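Local coordinates for metallopeptidase family protein (Thermus thermophilus, PDB 2EJQ) that binds metal ions and is probably a zincin-like metallopeptidase, although its substrate is unknown, at residues A[47-52]-A[98-103]; A[26-31]-A[66-71]; A[11-16]-A[88-93]. The protein carries 1 engineered substitution. One frame throughout, in Å; residues are numbered along the deposited sequence.

Contact 1 (A[47-52]-A[98-103]); sequences GEYLDP and RHHLES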
loop_
_atom_site.group_PDB
_atom_site.type_symbol
_atom_site.label_atom_id
_atom_site.label_comp_id
_atom_site.label_asym_id
_atom_site.label_seq_id
_atom_site.Cartn_x
_atom_site.Cartn_y
_atom_site.Cartn_z
ATOM N N GLY A 47 3.279 -2.973 3.488
ATOM C CA GLY A 47 2.150 -2.590 2.658
ATOM C C GLY A 47 1.892 -3.583 1.535
ATOM O O GLY A 47 2.608 -4.573 1.388
ATOM N N GLU A 48 0.851 -3.338 0.750
ATOM C CA GLU A 48 0.546 -4.212 -0.367
ATOM C C GLU A 48 -0.476 -3.589 -1.298
ATOM O O GLU A 48 -1.169 -2.630 -0.950
ATOM C CB GLU A 48 0.047 -5.586 0.117
ATOM C CG GLU A 48 -1.335 -5.587 0.736
ATOM C CD GLU A 48 -1.782 -6.976 1.198
ATOM O OE1 GLU A 48 -2.038 -7.858 0.353
ATOM O OE2 GLU A 48 -1.876 -7.190 2.420
ATOM N N TYR A 49 -0.553 -4.143 -2.498
ATOM C CA TYR A 49 -1.484 -3.667 -3.496
ATOM C C TYR A 49 -2.706 -4.569 -3.445
ATOM O O TYR A 49 -2.585 -5.794 -3.453
ATOM C CB TYR A 49 -0.843 -3.736 -4.874
ATOM C CG TYR A 49 -1.738 -3.242 -5.992
ATOM C CD1 TYR A 49 -2.162 -1.912 -6.035
ATOM C CD2 TYR A 49 -2.143 -4.097 -7.016
ATOM C CE1 TYR A 49 -2.960 -1.445 -7.069
ATOM C CE2 TYR A 49 -2.943 -3.637 -8.058
ATOM C CZ TYR A 49 -3.345 -2.309 -8.078
ATOM O OH TYR A 49 -4.116 -1.850 -9.117
ATOM N N LEU A 50 -3.886 -3.966 -3.373
ATOM C CA LEU A 50 -5.122 -4.738 -3.329
ATOM C C LEU A 50 -5.684 -4.800 -4.761
ATOM O O LEU A 50 -6.229 -3.825 -5.288
ATOM C CB LEU A 50 -6.096 -4.068 -2.358
ATOM C CG LEU A 50 -5.525 -3.740 -0.967
ATOM C CD1 LEU A 50 -6.626 -3.109 -0.133
ATOM C CD2 LEU A 50 -4.985 -5.003 -0.265
ATOM N N ASP A 51 -5.527 -5.958 -5.389
ATOM C CA ASP A 51 -5.952 -6.146 -6.771
ATOM C C ASP A 51 -7.279 -6.897 -6.914
ATOM O O ASP A 51 -7.402 -8.047 -6.479
ATOM C CB ASP A 51 -4.856 -6.900 -7.530
ATOM C CG ASP A 51 -5.057 -6.882 -9.035
ATOM O OD1 ASP A 51 -6.218 -6.793 -9.494
ATOM O OD2 ASP A 51 -4.044 -6.972 -9.763
ATOM N N PRO A 52 -8.287 -6.254 -7.537
ATOM C CA PRO A 52 -9.603 -6.870 -7.741
ATOM C C PRO A 52 -9.437 -8.271 -8.342
ATOM O O PRO A 52 -10.125 -9.214 -7.959
ATOM C CB PRO A 52 -10.292 -5.903 -8.703
ATOM C CG PRO A 52 -9.719 -4.581 -8.317
ATOM C CD PRO A 52 -8.248 -4.897 -8.115
ATOM N N ARG A 98 3.942 0.872 -8.056
ATOM C CA ARG A 98 4.557 0.206 -9.200
ATOM C C ARG A 98 3.730 -1.027 -9.560
ATOM O O ARG A 98 3.529 -1.320 -10.731
ATOM C CB ARG A 98 5.994 -0.211 -8.893
ATOM C CG ARG A 98 6.661 -0.895 -10.068
ATOM C CD ARG A 98 8.047 -1.399 -9.744
ATOM N NE ARG A 98 8.136 -2.835 -9.968
ATOM C CZ ARG A 98 9.231 -3.557 -9.760
ATOM N NH1 ARG A 98 10.340 -2.973 -9.322
ATOM N NH2 ARG A 98 9.218 -4.864 -9.988
ATOM N N HIS A 99 3.249 -1.746 -8.547
ATOM C CA HIS A 99 2.423 -2.920 -8.793
ATOM C C HIS A 99 1.106 -2.548 -9.462
ATOM O O HIS A 99 0.568 -3.317 -10.249
ATOM C CB HIS A 99 2.145 -3.640 -7.477
ATOM C CG HIS A 99 3.362 -4.269 -6.877
ATOM N ND1 HIS A 99 3.470 -4.568 -5.537
ATOM C CD2 HIS A 99 4.526 -4.668 -7.446
ATOM C CE1 HIS A 99 4.646 -5.125 -5.303
ATOM N NE2 HIS A 99 5.305 -5.195 -6.447
ATOM N N HIS A 100 0.592 -1.367 -9.131
ATOM C CA HIS A 100 -0.656 -0.879 -9.700
ATOM C C HIS A 100 -0.473 -0.661 -11.192
ATOM O O HIS A 100 -1.304 -1.086 -11.993
ATOM C CB HIS A 100 -1.072 0.446 -9.045
ATOM C CG HIS A 100 -2.210 1.137 -9.738
ATOM N ND1 HIS A 100 -3.486 0.616 -9.784
ATOM C CD2 HIS A 100 -2.260 2.307 -10.419
ATOM C CE1 HIS A 100 -4.270 1.432 -10.464
ATOM N NE2 HIS A 100 -3.552 2.465 -10.861
ATOM N N LEU A 101 0.621 0.006 -11.556
ATOM C CA LEU A 101 0.893 0.283 -12.953
ATOM C C LEU A 101 1.070 -1.016 -13.724
ATOM O O LEU A 101 0.569 -1.150 -14.831
ATOM C CB LEU A 101 2.140 1.171 -13.106
ATOM C CG LEU A 101 2.061 2.595 -12.529
ATOM C CD1 LEU A 101 3.393 3.298 -12.695
ATOM C CD2 LEU A 101 0.989 3.367 -13.237
ATOM N N GLU A 102 1.768 -1.979 -13.135
ATOM C CA GLU A 102 1.988 -3.254 -13.804
ATOM C C GLU A 102 0.698 -4.051 -13.931
ATOM O O GLU A 102 0.521 -4.792 -14.888
ATOM C CB GLU A 102 3.038 -4.070 -13.057
ATOM C CG GLU A 102 4.373 -3.373 -12.956
ATOM C CD GLU A 102 5.401 -4.186 -12.194
ATOM O OE1 GLU A 102 5.010 -4.898 -11.245
ATOM O OE2 GLU A 102 6.598 -4.102 -12.534
ATOM N N SER A 103 -0.203 -3.884 -12.971
ATOM C CA SER A 103 -1.486 -4.578 -12.997
ATOM C C SER A 103 -2.405 -3.995 -14.081
ATOM O O SER A 103 -3.187 -4.720 -14.690
ATOM C CB SER A 103 -2.168 -4.473 -11.632
ATOM O OG SER A 103 -3.417 -5.149 -11.632
HETATM O O HOH W 1 1.308 -6.118 -3.361
#
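Tyr49 reaches from strand 47-50 onto helix 98-103, and its side chain carries most of this contact. CG is anti to the backbone N, and this torsion (chi1 -179°) brings the ring over the helix. At the root, CB lies 4.0 Å from His99 CB; the two CB atoms pass alongside one another, their side chains heading opposite ways. Farther out, one ring face lies over the helix backbone, where His100 CA makes a CH-pi contact 3.8 Å from the ring centroid. CE1 presses on His100 CB, while CE2, on the far rim, meets Ser103 CB at 3.8 Å. The tip ends in a short hydrogen bond, Tyr49 OH to His100 ND1 at 2.6 Å, made at the edge of the imidazole; the two rings meet rim to rim with planes at 59°. A tyrosine suits this place because it offers a flat face to the helix and a hydroxyl to the buried histidine, whose NE2 is held in turn by Arg23 O.

One helical turn on, Ser103 OG donates to Asp51 OD2 at 2.7 Å, coming from above the carboxylate plane. Arg66 NH1 bonds to both Tyr49 OH and Ser103 OG, and its positive charge would probably favour the ionised Asp51. The His99 ring leads away from the strand, its ND1 bonded to Glu96 within the HExxH pattern of the helix.

The strand segment runs at 22° to that of the helix, their axes 8.7 Å apart, so this edge strand of the sheet, paired with strand 67-71, lies against the C-terminal part of helix 85-105.

Contact 2 (A[26-31]-A[66-71]); sequences QGVHVF and RHIALY
Strands 27-31 and 67-71 run parallel in exact register, Val28 beside Ile68 and His29 beside Ala69, with their axes 4.6 Å apart and twisted by 24°. They form the parallel half of a mixed three-stranded sheet in a zincin-like domain. His29 is held by both its backbone N and O: N donates to Ile68 O at 2.7 Å, nearly along the C=O axis, and O accepts from Leu70 N at 2.8 Å. Phe31 N continues the series to Leu70 O.

On one face Val28, Val30, Ile68 and Leu70 give the sheet an apolar surface for helices 3-16 and 85-105. Their branched side chains suit it: Val28 CG1 meets Leu70 CD1, and Val30 CG2 lies against Leu70 CB.

The face bearing Phe31 and Tyr71 is largely aromatic. His29 comes over one face of the His67 ring, NE2 standing 3.2 Å from His67 ND1 and displaced toward the rim, while the planes are turned 33° apart. NE2 of the His67 ring is hydrogen-bonded to Leu64 O, which would limit its rotation, and Gln26 CB packs on CE1. An alanine at His67 would probably leave the His29 ring and Gln26 CB without this support and lose the tie to Leu64. Gly27, with a phi of 157°, takes a backbone shape that a CB would obstruct. Farther along, Phe31 and Tyr71 run alongside one another in the same direction, Tyr71 OH being bound by Glu48, and the Phe31 ring edge brings CE1 to 3.8 Å from Ala69 CB.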
loop_
_atom_site.group_PDB
_atom_site.type_symbol
_atom_site.label_atom_id
_atom_site.label_comp_id
_atom_site.label_asym_id
_atom_site.label_seq_id
_atom_site.Cartn_x
_atom_site.Cartn_y
_atom_site.Cartn_z
ATOM N N GLN A 26 -7.980 4.012 -6.630
ATOM C CA GLN A 26 -8.877 4.739 -5.743
ATOM C C GLN A 26 -8.103 5.471 -4.643
ATOM O O GLN A 26 -8.423 6.605 -4.299
ATOM C CB GLN A 26 -9.891 3.767 -5.118
ATOM C CG GLN A 26 -10.893 3.209 -6.119
ATOM C CD GLN A 26 -11.512 4.302 -6.980
ATOM O OE1 GLN A 26 -12.066 5.276 -6.466
ATOM N NE2 GLN A 26 -11.415 4.146 -8.294
ATOM N N GLY A 27 -7.087 4.824 -4.087
ATOM C CA GLY A 27 -6.317 5.474 -3.048
ATOM C C GLY A 27 -5.575 4.548 -2.107
ATOM O O GLY A 27 -5.562 3.327 -2.274
ATOM N N VAL A 28 -4.964 5.170 -1.102
ATOM C CA VAL A 28 -4.183 4.484 -0.093
ATOM C C VAL A 28 -4.986 4.280 1.201
ATOM O O VAL A 28 -5.591 5.218 1.728
ATOM C CB VAL A 28 -2.917 5.313 0.231
ATOM C CG1 VAL A 28 -2.033 4.576 1.241
ATOM C CG2 VAL A 28 -2.150 5.609 -1.063
ATOM N N HIS A 29 -5.000 3.046 1.697
ATOM C CA HIS A 29 -5.684 2.712 2.947
ATOM C C HIS A 29 -4.636 2.494 4.048
ATOM O O HIS A 29 -3.640 1.806 3.835
ATOM C CB HIS A 29 -6.505 1.421 2.802
ATOM C CG HIS A 29 -7.763 1.576 2.005
ATOM N ND1 HIS A 29 -8.658 2.601 2.216
ATOM C CD2 HIS A 29 -8.297 0.810 1.022
ATOM C CE1 HIS A 29 -9.688 2.461 1.400
ATOM N NE2 HIS A 29 -9.493 1.382 0.665
ATOM N N VAL A 30 -4.848 3.070 5.222
ATOM C CA VAL A 30 -3.897 2.872 6.308
ATOM C C VAL A 30 -4.568 2.131 7.453
ATOM O O VAL A 30 -5.615 2.548 7.943
ATOM C CB VAL A 30 -3.333 4.205 6.841
ATOM C CG1 VAL A 30 -2.390 3.940 8.002
ATOM C CG2 VAL A 30 -2.605 4.938 5.736
ATOM N N PHE A 31 -3.968 1.024 7.868
ATOM C CA PHE A 31 -4.519 0.229 8.952
ATOM C C PHE A 31 -3.570 0.231 10.137
ATOM O O PHE A 31 -2.344 0.271 9.963
ATOM C CB PHE A 31 -4.773 -1.206 8.483
ATOM C CG PHE A 31 -5.662 -1.291 7.283
ATOM C CD1 PHE A 31 -5.131 -1.196 6.000
ATOM C CD2 PHE A 31 -7.043 -1.403 7.433
ATOM C CE1 PHE A 31 -5.956 -1.209 4.884
ATOM C CE2 PHE A 31 -7.886 -1.415 6.315
ATOM C CZ PHE A 31 -7.339 -1.318 5.038
ATOM N N ARG A 66 -9.108 -0.291 -6.788
ATOM C CA ARG A 66 -7.735 -0.717 -6.588
ATOM C C ARG A 66 -7.153 0.145 -5.483
ATOM O O ARG A 66 -7.304 1.373 -5.484
ATOM C CB ARG A 66 -6.955 -0.568 -7.889
ATOM C CG ARG A 66 -7.393 -1.593 -8.917
ATOM C CD ARG A 66 -7.004 -1.187 -10.317
ATOM N NE ARG A 66 -7.379 -2.206 -11.286
ATOM C CZ ARG A 66 -6.687 -3.318 -11.518
ATOM N NH1 ARG A 66 -5.565 -3.566 -10.855
ATOM N NH2 ARG A 66 -7.125 -4.191 -12.419
ATOM N N HIS A 67 -6.493 -0.506 -4.534
ATOM C CA HIS A 67 -5.942 0.191 -3.384
ATOM C C HIS A 67 -4.544 -0.240 -2.989
ATOM O O HIS A 67 -4.107 -1.353 -3.278
ATOM C CB HIS A 67 -6.844 -0.045 -2.160
ATOM C CG HIS A 67 -8.305 0.096 -2.452
ATOM N ND1 HIS A 67 -8.936 1.324 -2.476
ATOM C CD2 HIS A 67 -9.237 -0.818 -2.792
ATOM C CE1 HIS A 67 -10.198 1.153 -2.824
ATOM N NE2 HIS A 67 -10.411 -0.134 -3.025
ATOM N N ILE A 68 -3.863 0.670 -2.302
ATOM C CA ILE A 68 -2.559 0.395 -1.732
ATOM C C ILE A 68 -2.884 0.373 -0.224
ATOM O O ILE A 68 -3.548 1.279 0.284
ATOM C CB ILE A 68 -1.548 1.527 -2.006
ATOM C CG1 ILE A 68 -1.236 1.574 -3.508
ATOM C CG2 ILE A 68 -0.281 1.302 -1.157
ATOM C CD1 ILE A 68 -0.296 2.704 -3.921
ATOM N N ALA A 69 -2.471 -0.667 0.482
ATOM C CA ALA A 69 -2.719 -0.728 1.916
ATOM C C ALA A 69 -1.394 -0.598 2.654
ATOM O O ALA A 69 -0.383 -1.141 2.213
ATOM C CB ALA A 69 -3.384 -2.044 2.276
ATOM N N LEU A 70 -1.405 0.142 3.762
ATOM C CA LEU A 70 -0.219 0.308 4.592
ATOM C C LEU A 70 -0.572 -0.237 5.978
ATOM O O LEU A 70 -1.683 -0.026 6.472
ATOM C CB LEU A 70 0.194 1.783 4.679
ATOM C CG LEU A 70 0.877 2.413 3.450
ATOM C CD1 LEU A 70 1.275 3.848 3.756
ATOM C CD2 LEU A 70 2.104 1.619 3.078
ATOM N N TYR A 71 0.362 -0.955 6.596
ATOM C CA TYR A 71 0.125 -1.533 7.911
ATOM C C TYR A 71 1.012 -0.839 8.941
ATOM O O TYR A 71 2.203 -1.124 9.038
ATOM C CB TYR A 71 0.423 -3.029 7.858
ATOM C CG TYR A 71 -0.424 -3.741 6.826
ATOM C CD1 TYR A 71 -1.798 -3.877 7.008
ATOM C CD2 TYR A 71 0.137 -4.225 5.640
ATOM C CE1 TYR A 71 -2.593 -4.468 6.044
ATOM C CE2 TYR A 71 -0.653 -4.818 4.670
ATOM C CZ TYR A 71 -2.020 -4.934 4.878
ATOM O OH TYR A 71 -2.820 -5.496 3.913
HETATM O O HOH W 2 -9.858 1.436 -8.869
#

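Contact 3 (A[11-16]-A[88-93]); sequences ERLWEE and EVWETM. Engineered in segment 88-93: Met93 (natural residue Leu).
Leu13 is the centre of this helix-to-helix contact, its two methyls and CB each meeting a different residue of helix 88-93. CD1 presses on Val89 CG1 at 3.5 Å, tighter than usual for two methyls; CD2 touches Trp90 CE3 at 4.0 Å. CB receives the methyl of Met93, CE, at 3.7 Å. A leucine, with its forked end, suits a position touched by three neighbours. Its CG is anti to the carbonyl carbon (chi1 -67°), which directs the fork at the facing helix.

Met93, an engineered residue where the natural one is leucine, bends at chi3, so that CE turns back to Leu13 while SD lies 4.1 Å from Trp14 CE3. This is an oblique Met-aromatic contact. At the more open end, the extended chain of Glu16 carries OE1 to about 4.1 Å from CZ3 of the Trp90 indole, the carboxylate turned 42° from the ring plane.

Around this shell, Lys22 lies on the Trp14 indole in a cation-pi contact, and Arg12 forms a salt bridge to Glu86, a further tie between the helices. Val10 of helix 3-16 also touches Val89 and Met93.

The segments cross at -51°, with axes 10.0 Å apart, an angle common in ridges-into-grooves helix packing. Helix 85-105 goes on to carry the HExxH pattern, which in zincin metallopeptidases marks the active-site helix.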
loop_
_atom_site.group_PDB
_atom_site.type_symbol
_atom_site.label_atom_id
_atom_site.label_comp_id
_atom_site.label_asym_id
_atom_site.label_seq_id
_atom_site.Cartn_x
_atom_site.Cartn_y
_atom_site.Cartn_z
ATOM N N GLU A 11 -0.425 10.656 3.814
ATOM C CA GLU A 11 -1.190 11.536 2.945
ATOM C C GLU A 11 -0.327 12.655 2.360
ATOM O O GLU A 11 -0.499 13.047 1.196
ATOM C CB GLU A 11 -2.344 12.157 3.726
ATOM C CG GLU A 11 -3.263 11.144 4.391
ATOM C CD GLU A 11 -4.409 11.792 5.156
ATOM O OE1 GLU A 11 -4.153 12.753 5.911
ATOM O OE2 GLU A 11 -5.565 11.335 5.015
ATOM N N ARG A 12 0.590 13.172 3.179
ATOM C CA ARG A 12 1.454 14.265 2.761
ATOM C C ARG A 12 2.395 13.766 1.654
ATOM O O ARG A 12 2.605 14.461 0.657
ATOM C CB ARG A 12 2.221 14.807 3.987
ATOM C CG ARG A 12 3.357 15.774 3.689
ATOM C CD ARG A 12 4.352 15.855 4.777
ATOM N NE ARG A 12 5.695 15.560 4.296
ATOM C CZ ARG A 12 6.677 15.102 5.054
ATOM N NH1 ARG A 12 6.468 14.904 6.322
ATOM N NH2 ARG A 12 7.859 14.826 4.530
ATOM N N LEU A 13 2.942 12.563 1.821
ATOM C CA LEU A 13 3.823 11.979 0.811
ATOM C C LEU A 13 3.000 11.551 -0.413
ATOM O O LEU A 13 3.429 11.735 -1.558
ATOM C CB LEU A 13 4.574 10.770 1.392
ATOM C CG LEU A 13 5.597 11.022 2.508
ATOM C CD1 LEU A 13 6.160 9.697 3.009
ATOM C CD2 LEU A 13 6.716 11.904 1.994
ATOM N N TRP A 14 1.812 11.004 -0.175
ATOM C CA TRP A 14 0.967 10.558 -1.273
ATOM C C TRP A 14 0.617 11.702 -2.213
ATOM O O TRP A 14 0.562 11.508 -3.433
ATOM C CB TRP A 14 -0.315 9.903 -0.741
ATOM C CG TRP A 14 -1.197 9.327 -1.820
ATOM C CD1 TRP A 14 -2.508 9.629 -2.046
ATOM C CD2 TRP A 14 -0.844 8.332 -2.799
ATOM N NE1 TRP A 14 -2.996 8.888 -3.100
ATOM C CE2 TRP A 14 -1.996 8.085 -3.581
ATOM C CE3 TRP A 14 0.332 7.624 -3.088
ATOM C CZ2 TRP A 14 -2.011 7.165 -4.634
ATOM C CZ3 TRP A 14 0.320 6.705 -4.138
ATOM C CH2 TRP A 14 -0.849 6.485 -4.898
ATOM N N GLU A 15 0.383 12.890 -1.654
ATOM C CA GLU A 15 0.061 14.052 -2.471
ATOM C C GLU A 15 1.231 14.514 -3.345
ATOM O O GLU A 15 1.009 15.177 -4.350
ATOM C CB GLU A 15 -0.407 15.222 -1.602
ATOM C CG GLU A 15 -1.883 15.182 -1.197
ATOM C CD GLU A 15 -2.836 15.218 -2.385
ATOM O OE1 GLU A 15 -2.569 15.973 -3.348
ATOM O OE2 GLU A 15 -3.862 14.501 -2.342
ATOM N N GLU A 16 2.465 14.175 -2.975
ATOM C CA GLU A 16 3.630 14.571 -3.775
ATOM C C GLU A 16 3.668 13.752 -5.051
ATOM O O GLU A 16 4.261 14.158 -6.045
ATOM C CB GLU A 16 4.942 14.325 -3.023
ATOM C CG GLU A 16 5.430 15.476 -2.171
ATOM C CD GLU A 16 6.811 15.220 -1.582
ATOM O OE1 GLU A 16 7.749 14.925 -2.356
ATOM O OE2 GLU A 16 6.956 15.318 -0.346
ATOM N N GLU A 88 10.870 5.231 4.770
ATOM C CA GLU A 88 10.185 3.941 4.730
ATOM C C GLU A 88 8.775 4.005 4.104
ATOM O O GLU A 88 8.398 3.125 3.341
ATOM C CB GLU A 88 10.111 3.352 6.140
ATOM C CG GLU A 88 11.472 3.082 6.787
ATOM C CD GLU A 88 12.117 1.789 6.305
ATOM O OE1 GLU A 88 11.402 0.941 5.735
ATOM O OE2 GLU A 88 13.336 1.610 6.515
ATOM N N VAL A 89 8.003 5.037 4.426
ATOM C CA VAL A 89 6.668 5.191 3.860
ATOM C C VAL A 89 6.781 5.479 2.349
ATOM O O VAL A 89 6.065 4.898 1.524
ATOM C CB VAL A 89 5.911 6.363 4.531
ATOM C CG1 VAL A 89 4.639 6.660 3.771
ATOM C CG2 VAL A 89 5.577 6.010 5.973
ATOM N N TRP A 90 7.686 6.386 2.004
ATOM C CA TRP A 90 7.919 6.757 0.620
ATOM C C TRP A 90 8.131 5.513 -0.232
ATOM O O TRP A 90 7.405 5.259 -1.192
ATOM C CB TRP A 90 9.147 7.660 0.537
ATOM C CG TRP A 90 9.499 8.099 -0.850
ATOM C CD1 TRP A 90 10.549 7.662 -1.608
ATOM C CD2 TRP A 90 8.862 9.132 -1.605
ATOM N NE1 TRP A 90 10.613 8.368 -2.784
ATOM C CE2 TRP A 90 9.585 9.275 -2.810
ATOM C CE3 TRP A 90 7.747 9.950 -1.381
ATOM C CZ2 TRP A 90 9.237 10.211 -3.782
ATOM C CZ3 TRP A 90 7.402 10.879 -2.347
ATOM C CH2 TRP A 90 8.144 11.000 -3.535
ATOM N N GLU A 91 9.127 4.734 0.152
ATOM C CA GLU A 91 9.497 3.507 -0.536
ATOM C C GLU A 91 8.354 2.488 -0.640
ATOM O O GLU A 91 8.104 1.924 -1.703
ATOM C CB GLU A 91 10.709 2.901 0.183
ATOM C CG GLU A 91 11.296 1.655 -0.448
ATOM C CD GLU A 91 11.704 1.872 -1.902
ATOM O OE1 GLU A 91 12.326 2.927 -2.189
ATOM O OE2 GLU A 91 11.403 0.991 -2.748
ATOM N N THR A 92 7.654 2.259 0.463
ATOM C CA THR A 92 6.549 1.294 0.477
ATOM C C THR A 92 5.398 1.715 -0.449
ATOM O O THR A 92 4.879 0.921 -1.223
ATOM C CB THR A 92 6.027 1.109 1.903
ATOM O OG1 THR A 92 7.097 0.645 2.738
ATOM C CG2 THR A 92 4.888 0.107 1.935
ATOM N N MET A 93 5.008 2.977 -0.384
ATOM C CA MET A 93 3.944 3.458 -1.242
ATOM C C MET A 93 4.255 3.366 -2.718
ATOM O O MET A 93 3.475 2.837 -3.499
ATOM C CB MET A 93 3.636 4.904 -0.909
ATOM C CG MET A 93 2.390 5.064 -0.103
ATOM S SD MET A 93 2.202 6.745 0.436
ATOM C CE MET A 93 3.773 7.422 0.043
#

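In the fold
Helix 85-105 joins contacts 1 and 3, their centres 15 Å apart, and carries the HExxH pattern (His95, Glu96, His99) between Met93 and the later part of contact 1. This is consistent with a zincin active-site helix, though it holds no metal here. Contact 2 supplies two of the three strands, and strand 47-50 of contact 1 completes the sheet: Leu50 N bonds to His67 O at 2.6 Å, and Tyr71 OH to Glu48 OE2 at 2.4 Å. Val28 CG2 packs on Trp14 CD2 of contact 3 at 3.5 Å. Ile68 touches Glu96. The side chain of Leu76, which with Ala79 binds Mg(2+) in a structure of this protein, not here, is about 9 Å from that of Tyr71.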